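Local coordinates for protein Agap007691-pb (Anopheles gambiae, PDB 5C98) that is of unknown function but belongs to the serpin family, many of whose members inhibit serine proteases, at residues Ile79-Gln82 against Gln83-Ala86; Leu48-Ser51 against Met52-Pro55. One frame throughout, in Å; residues are numbered along the deposited sequence. Where two conformers were deposited one is given.

Contact 1. Residues Ile79-Gln82 against Gln83-Ala86; sequences IEQQ and QRLA
Gln-82 O accepts the backbone N-H of Ala-86 at 2.8 Å (N to O), the shortest of four i to i+4 bonds between these two successive helical segments. The methyl of Ala-86 sits close by, its CB 3.3 Å from Gln-82 O and also near Gln-82 NE2. Bent at chi2 (-79°), the Gln-82 side chain brings its amide back to the following turn.

One residue earlier, Gln-81 O receives Leu-85 N at 2.9 Å, and the two side chains meet aslant, Gln-81 CG against Leu-85 CD1 at 3.8 Å. Gln-83 lies alongside Ile-79 and points the same way, with OE1 3.8 Å from Ile-79 CG2. Arg-84 N bonds to Glu-80 O at 3.1 Å. The polar ends of three side chains find partners beyond the two segments: Gln-82 NE2 is probably hydrogen-bonded to Leu-48 O, Gln-81 OE1, at the end of an extended chain, is taken by Arg-47, and the Arg-84 guanidinium forms a salt bridge with Asp-14.

The result is a regular stretch of alpha-helix 75-89 of the serpin fold, which buries Gln-82 and Leu-85 against helix 43-51 and leaves Glu-80 and Arg-84 exposed.

Contact 2. Residues Leu48-Ser51 against Met52-Pro55; sequences LALS and MFYP
Ala-49 to Ser-51 and Met-52 to Tyr-54 meet in a local backbone turn, where helix 43-51 gives way to the segment leading to helix 59-69, in a buried part of the serpin helical region. Three successive i to i+3 hydrogen bonds carry the chain round. Met-52 N reaches Ala-49 O at 3.2 Å, Phe-53 N reaches Leu-50 O at 3.0 Å, and Tyr-54 N reaches Ser-51 O at 3.0 Å, the last closing a type I beta turn from Ser-51 to Tyr-54. In each the donor stands above the carbonyl plane, as much as 67° out of it at Ser-51 O, as expected where the chain coils more tightly than an alpha-helix.

Side chains also come close to the same carbonyl oxygens. With CG beside its own backbone N (chi1 -59°), Met-52 lays CG 3.4 Å from Ala-49 O, and the bend at chi3 returns CE to 3.5 Å from that oxygen. The Phe-53 ring presents its edge to Leu-50 O, in plane, with CD2 3.6 Å from it. Pro-55 CD comes to Ser-51 O at 3.6 Å. At the far end of its side chain, Tyr-54 OH is held by Pro-72 O and Gln-66 NE2.

Around the turn, Phe-53 packs on Leu-169 and Leu-171 of strand 169-177, Tyr-54 on Phe-65 of helix 59-69 and on Ala-78 of helix 75-89, and Pro-55 on Ile-79 of that last helix.

Overall arrangement
Contact 2 comes first along the chain, at the end of helix 43-51 and in the segment after it; helix 59-69 then intervenes before contact 1 on helix 75-89. Their centres lie 10 Å apart, on the same side of the chain's centre, and the two meet directly. Leu-85 CB packs on Leu-48 CD2 at 3.6 Å, and Gln-82 NE2 lies 3.6 Å from Met-52 CG, so that one face of helix 75-89 covers both the last turn of helix 43-51 and the start of its exit turn. Two helices of the serpin fold that are separated in sequence by helix 59-69 are thereby joined side by side.

Contact 1. Residues Ile79-Gln82 against Gln83-Ala86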
ATOM      1  N   ILE A  79      -1.905  19.167 -10.308  1.00 19.48           N
ATOM      2  CA  ILE A  79      -1.240  19.527  -9.055  1.00 20.47           C
ATOM      3  C   ILE A  79      -2.278  19.705  -7.961  1.00 23.02           C
ATOM      4  O   ILE A  79      -2.144  19.167  -6.859  1.00 20.61           O
ATOM      5  CB  ILE A  79      -0.393  20.800  -9.258  1.00 20.20           C
ATOM      6  CG1 ILE A  79       0.824  20.479 -10.124  1.00 20.51           C
ATOM      7  CG2 ILE A  79       0.046  21.392  -7.921  1.00 23.06           C
ATOM      8  CD1 ILE A  79       1.528  21.720 -10.644  1.00 20.75           C
ATOM      9  N   GLU A  80      -3.323  20.491  -8.244  1.00 21.86           N
ATOM     10  CA  GLU A  80      -4.360  20.718  -7.239  1.00 21.64           C
ATOM     11  C   GLU A  80      -5.033  19.411  -6.837  1.00 21.18           C
ATOM     12  O   GLU A  80      -5.362  19.207  -5.657  1.00 21.35           O
ATOM     13  CB  GLU A  80      -5.395  21.705  -7.770  1.00 23.88           C
ATOM     14  CG  GLU A  80      -4.846  23.123  -7.920  1.00 29.09           C
ATOM     15  CD  GLU A  80      -5.926  24.180  -8.123  1.00 44.76           C
ATOM     16  OE1 GLU A  80      -7.067  23.823  -8.483  1.00 46.85           O
ATOM     17  OE2 GLU A  80      -5.627  25.373  -7.912  1.00 54.44           O
ATOM     18  N   GLN A  81      -5.254  18.520  -7.802  1.00 19.24           N
ATOM     19  CA  GLN A  81      -5.860  17.225  -7.497  1.00 19.46           C
ATOM     20  C   GLN A  81      -4.948  16.407  -6.582  1.00 18.63           C
ATOM     21  O   GLN A  81      -5.401  15.813  -5.597  1.00 19.99           O
ATOM     22  CB  GLN A  81      -6.154  16.478  -8.798  1.00 19.67           C
ATOM     23  CG  GLN A  81      -6.678  15.044  -8.633  1.00 24.78           C
ATOM     24  CD  GLN A  81      -6.662  14.249  -9.945  1.00 21.43           C
ATOM     25  OE1 GLN A  81      -5.678  13.613 -10.289  1.00 22.58           O
ATOM     26  NE2 GLN A  81      -7.755  14.320 -10.684  1.00 29.35           N
ATOM     27  N   GLN A  82      -3.659  16.354  -6.897  1.00 18.08           N
ATOM     28  CA  GLN A  82      -2.744  15.593  -6.060  1.00 16.68           C
ATOM     29  C   GLN A  82      -2.793  16.120  -4.633  1.00 17.36           C
ATOM     30  O   GLN A  82      -2.861  15.341  -3.679  1.00 17.31           O
ATOM     31  CB  GLN A  82      -1.326  15.681  -6.623  1.00 18.57           C
ATOM     32  CG  GLN A  82      -0.336  14.692  -6.023  1.00 17.91           C
ATOM     33  CD  GLN A  82       0.200  15.091  -4.666  1.00 17.60           C
ATOM     34  OE1 GLN A  82       0.039  16.223  -4.214  1.00 17.79           O
ATOM     35  NE2 GLN A  82       0.878  14.173  -4.031  1.00 17.32           N
ATOM     36  N   GLN A  83      -2.799  17.441  -4.481  1.00 17.60           N
ATOM     37  CA  GLN A  83      -2.766  18.041  -3.149  1.00 17.24           C
ATOM     38  C   GLN A  83      -4.000  17.647  -2.357  1.00 18.50           C
ATOM     39  O   GLN A  83      -3.918  17.317  -1.175  1.00 19.35           O
ATOM     40  CB  GLN A  83      -2.687  19.567  -3.264  1.00 19.57           C
ATOM     41  CG  GLN A  83      -1.348  20.092  -3.712  1.00 21.79           C
ATOM     42  CD  GLN A  83      -1.355  21.590  -3.892  1.00 22.85           C
ATOM     43  OE1 GLN A  83      -2.031  22.124  -4.772  1.00 28.53           O
ATOM     44  NE2 GLN A  83      -0.651  22.282  -3.017  1.00 28.26           N
ATOM     45  N   ARG A  84      -5.165  17.746  -2.986  1.00 18.43           N
ATOM     46  CA  ARG A  84      -6.417  17.427  -2.316  1.00 20.02           C
ATOM     47  C   ARG A  84      -6.459  15.955  -1.927  1.00 19.30           C
ATOM     48  O   ARG A  84      -6.843  15.602  -0.803  1.00 20.04           O
ATOM     49  CB  ARG A  84      -7.568  17.791  -3.263  1.00 22.38           C
ATOM     50  CG  ARG A  84      -8.956  17.602  -2.701  1.00 32.76           C
ATOM     51  CD  ARG A  84     -10.012  18.146  -3.678  1.00 32.23           C
ATOM     52  NE  ARG A  84      -9.965  17.485  -4.980  1.00 39.54           N
ATOM     53  CZ  ARG A  84     -10.504  16.297  -5.239  1.00 33.15           C
ATOM     54  NH1 ARG A  84     -11.129  15.627  -4.282  1.00 32.85           N
ATOM     55  NH2 ARG A  84     -10.419  15.774  -6.457  1.00 41.14           N
ATOM     56  N   LEU A  85      -6.075  15.080  -2.848  1.00 18.12           N
ATOM     57  CA  LEU A  85      -6.156  13.649  -2.573  1.00 17.44           C
ATOM     58  C   LEU A  85      -5.152  13.226  -1.517  1.00 18.89           C
ATOM     59  O   LEU A  85      -5.468  12.383  -0.663  1.00 17.28           O
ATOM     60  CB  LEU A  85      -5.937  12.862  -3.854  1.00 15.82           C
ATOM     61  CG  LEU A  85      -7.023  13.056  -4.921  1.00 18.46           C
ATOM     62  CD1 LEU A  85      -6.667  12.203  -6.121  1.00 20.31           C
ATOM     63  CD2 LEU A  85      -8.411  12.701  -4.437  1.00 19.05           C
ATOM     64  N   ALA A  86      -3.942  13.785  -1.555  1.00 17.25           N
ATOM     65  CA  ALA A  86      -2.934  13.412  -0.574  1.00 18.98           C
ATOM     66  C   ALA A  86      -3.317  13.878   0.820  1.00 18.86           C
ATOM     67  O   ALA A  86      -3.057  13.184   1.805  1.00 19.69           O
ATOM     68  CB  ALA A  86      -1.581  13.980  -0.968  1.00 19.45           C
TER

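Contact 2. Residues Leu48-Ser51 against Met52-Pro55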
ATOM      1  N   LEU A  48      -0.078   8.753  -5.967  1.00 13.63           N
ATOM      2  CA  LEU A  48      -0.016  10.102  -5.417  1.00 14.82           C
ATOM      3  C   LEU A  48       1.414  10.599  -5.345  1.00 14.58           C
ATOM      4  O   LEU A  48       1.696  11.777  -5.651  1.00 16.26           O
ATOM      5  CB  LEU A  48      -0.670  10.159  -4.038  1.00 13.81           C
ATOM      6  CG  LEU A  48      -2.184  10.015  -4.102  1.00 15.76           C
ATOM      7  CD1 LEU A  48      -2.718   9.816  -2.707  1.00 19.61           C
ATOM      8  CD2 LEU A  48      -2.890  11.221  -4.750  1.00 16.44           C
ATOM      9  N   ALA A  49       2.324   9.737  -4.910  1.00 13.61           N
ATOM     10  CA  ALA A  49       3.708  10.164  -4.769  1.00 13.35           C
ATOM     11  C   ALA A  49       4.337  10.414  -6.138  1.00 14.41           C
ATOM     12  O   ALA A  49       4.972  11.447  -6.368  1.00 15.49           O
ATOM     13  CB  ALA A  49       4.515   9.145  -3.973  1.00 15.17           C
ATOM     14  N   LEU A  50       4.170   9.482  -7.065  1.00 14.41           N
ATOM     15  CA  LEU A  50       4.788   9.651  -8.363  0.50 15.42           C
ATOM     16  C   LEU A  50       4.204  10.849  -9.105  1.00 16.26           C
ATOM     17  O   LEU A  50       4.908  11.496  -9.889  1.00 17.07           O
ATOM     18  CB  LEU A  50       4.647   8.333  -9.131  0.50 18.27           C
ATOM     19  CG  LEU A  50       5.492   8.109 -10.367  0.50 16.23           C
ATOM     20  CD1 LEU A  50       6.961   8.431 -10.117  0.50 14.92           C
ATOM     21  CD2 LEU A  50       5.319   6.675 -10.837  0.50 15.90           C
ATOM     22  N   SER A  51       2.940  11.157  -8.869  1.00 15.38           N
ATOM     23  CA  SER A  51       2.271  12.269  -9.532  0.50 16.39           C
ATOM     24  C   SER A  51       2.953  13.600  -9.257  1.00 15.80           C
ATOM     25  O   SER A  51       2.776  14.554 -10.026  1.00 17.47           O
ATOM     26  CB  SER A  51       0.822  12.372  -9.037  0.50 18.88           C
ATOM     27  OG  SER A  51      -0.019  11.451  -9.685  0.50 21.04           O
ATOM     28  N   MET A  52       3.682  13.714  -8.139  1.00 15.53           N
ATOM     29  CA  MET A  52       4.397  14.960  -7.846  1.00 14.06           C
ATOM     30  C   MET A  52       5.374  15.297  -8.957  1.00 17.06           C
ATOM     31  O   MET A  52       5.686  16.468  -9.171  1.00 16.70           O
ATOM     32  CB  MET A  52       5.146  14.853  -6.512  1.00 14.77           C
ATOM     33  CG  MET A  52       4.268  14.554  -5.321  1.00 15.96           C
ATOM     34  SD  MET A  52       5.118  14.782  -3.748  1.00 17.54           S
ATOM     35  CE  MET A  52       6.317  13.447  -3.836  1.00 17.87           C
ATOM     36  N   PHE A  53       5.880  14.289  -9.665  1.00 16.40           N
ATOM     37  CA  PHE A  53       6.821  14.551 -10.747  1.00 15.91           C
ATOM     38  C   PHE A  53       6.140  14.860 -12.074  1.00 17.79           C
ATOM     39  O   PHE A  53       6.816  15.270 -13.017  1.00 17.73           O
ATOM     40  CB  PHE A  53       7.744  13.339 -10.887  1.00 18.74           C
ATOM     41  CG  PHE A  53       8.595  13.125  -9.687  1.00 18.43           C
ATOM     42  CD1 PHE A  53       9.812  13.758  -9.586  1.00 20.34           C
ATOM     43  CD2 PHE A  53       8.143  12.363  -8.613  1.00 19.86           C
ATOM     44  CE1 PHE A  53      10.605  13.591  -8.463  1.00 22.89           C
ATOM     45  CE2 PHE A  53       8.932  12.208  -7.473  1.00 22.95           C
ATOM     46  CZ  PHE A  53      10.161  12.824  -7.410  1.00 19.89           C
ATOM     47  N   TYR A  54       4.824  14.673 -12.183  1.00 16.41           N
ATOM     48  CA  TYR A  54       4.143  14.912 -13.451  1.00 17.08           C
ATOM     49  C   TYR A  54       4.359  16.304 -14.005  1.00 17.59           C
ATOM     50  O   TYR A  54       4.601  16.420 -15.214  1.00 18.70           O
ATOM     51  CB  TYR A  54       2.656  14.633 -13.241  1.00 19.14           C
ATOM     52  CG  TYR A  54       1.723  14.851 -14.407  1.00 17.53           C
ATOM     53  CD1 TYR A  54       1.818  14.059 -15.546  1.00 18.05           C
ATOM     54  CD2 TYR A  54       0.683  15.754 -14.319  1.00 18.89           C
ATOM     55  CE1 TYR A  54       0.941  14.202 -16.575  1.00 20.85           C
ATOM     56  CE2 TYR A  54      -0.200  15.918 -15.347  1.00 20.32           C
ATOM     57  CZ  TYR A  54      -0.076  15.131 -16.473  1.00 19.95           C
ATOM     58  OH  TYR A  54      -0.967  15.263 -17.514  1.00 23.19           O
ATOM     59  N   PRO A  55       4.312  17.374 -13.210  1.00 17.36           N
ATOM     60  CA  PRO A  55       4.556  18.708 -13.783  1.00 18.16           C
ATOM     61  C   PRO A  55       5.971  18.903 -14.303  1.00 22.49           C
ATOM     62  O   PRO A  55       6.198  19.843 -15.075  1.00 25.35           O
ATOM     63  CB  PRO A  55       4.254  19.657 -12.612  1.00 20.44           C
ATOM     64  CG  PRO A  55       3.518  18.836 -11.616  1.00 25.54           C
ATOM     65  CD  PRO A  55       3.973  17.449 -11.781  1.00 17.99           C
TER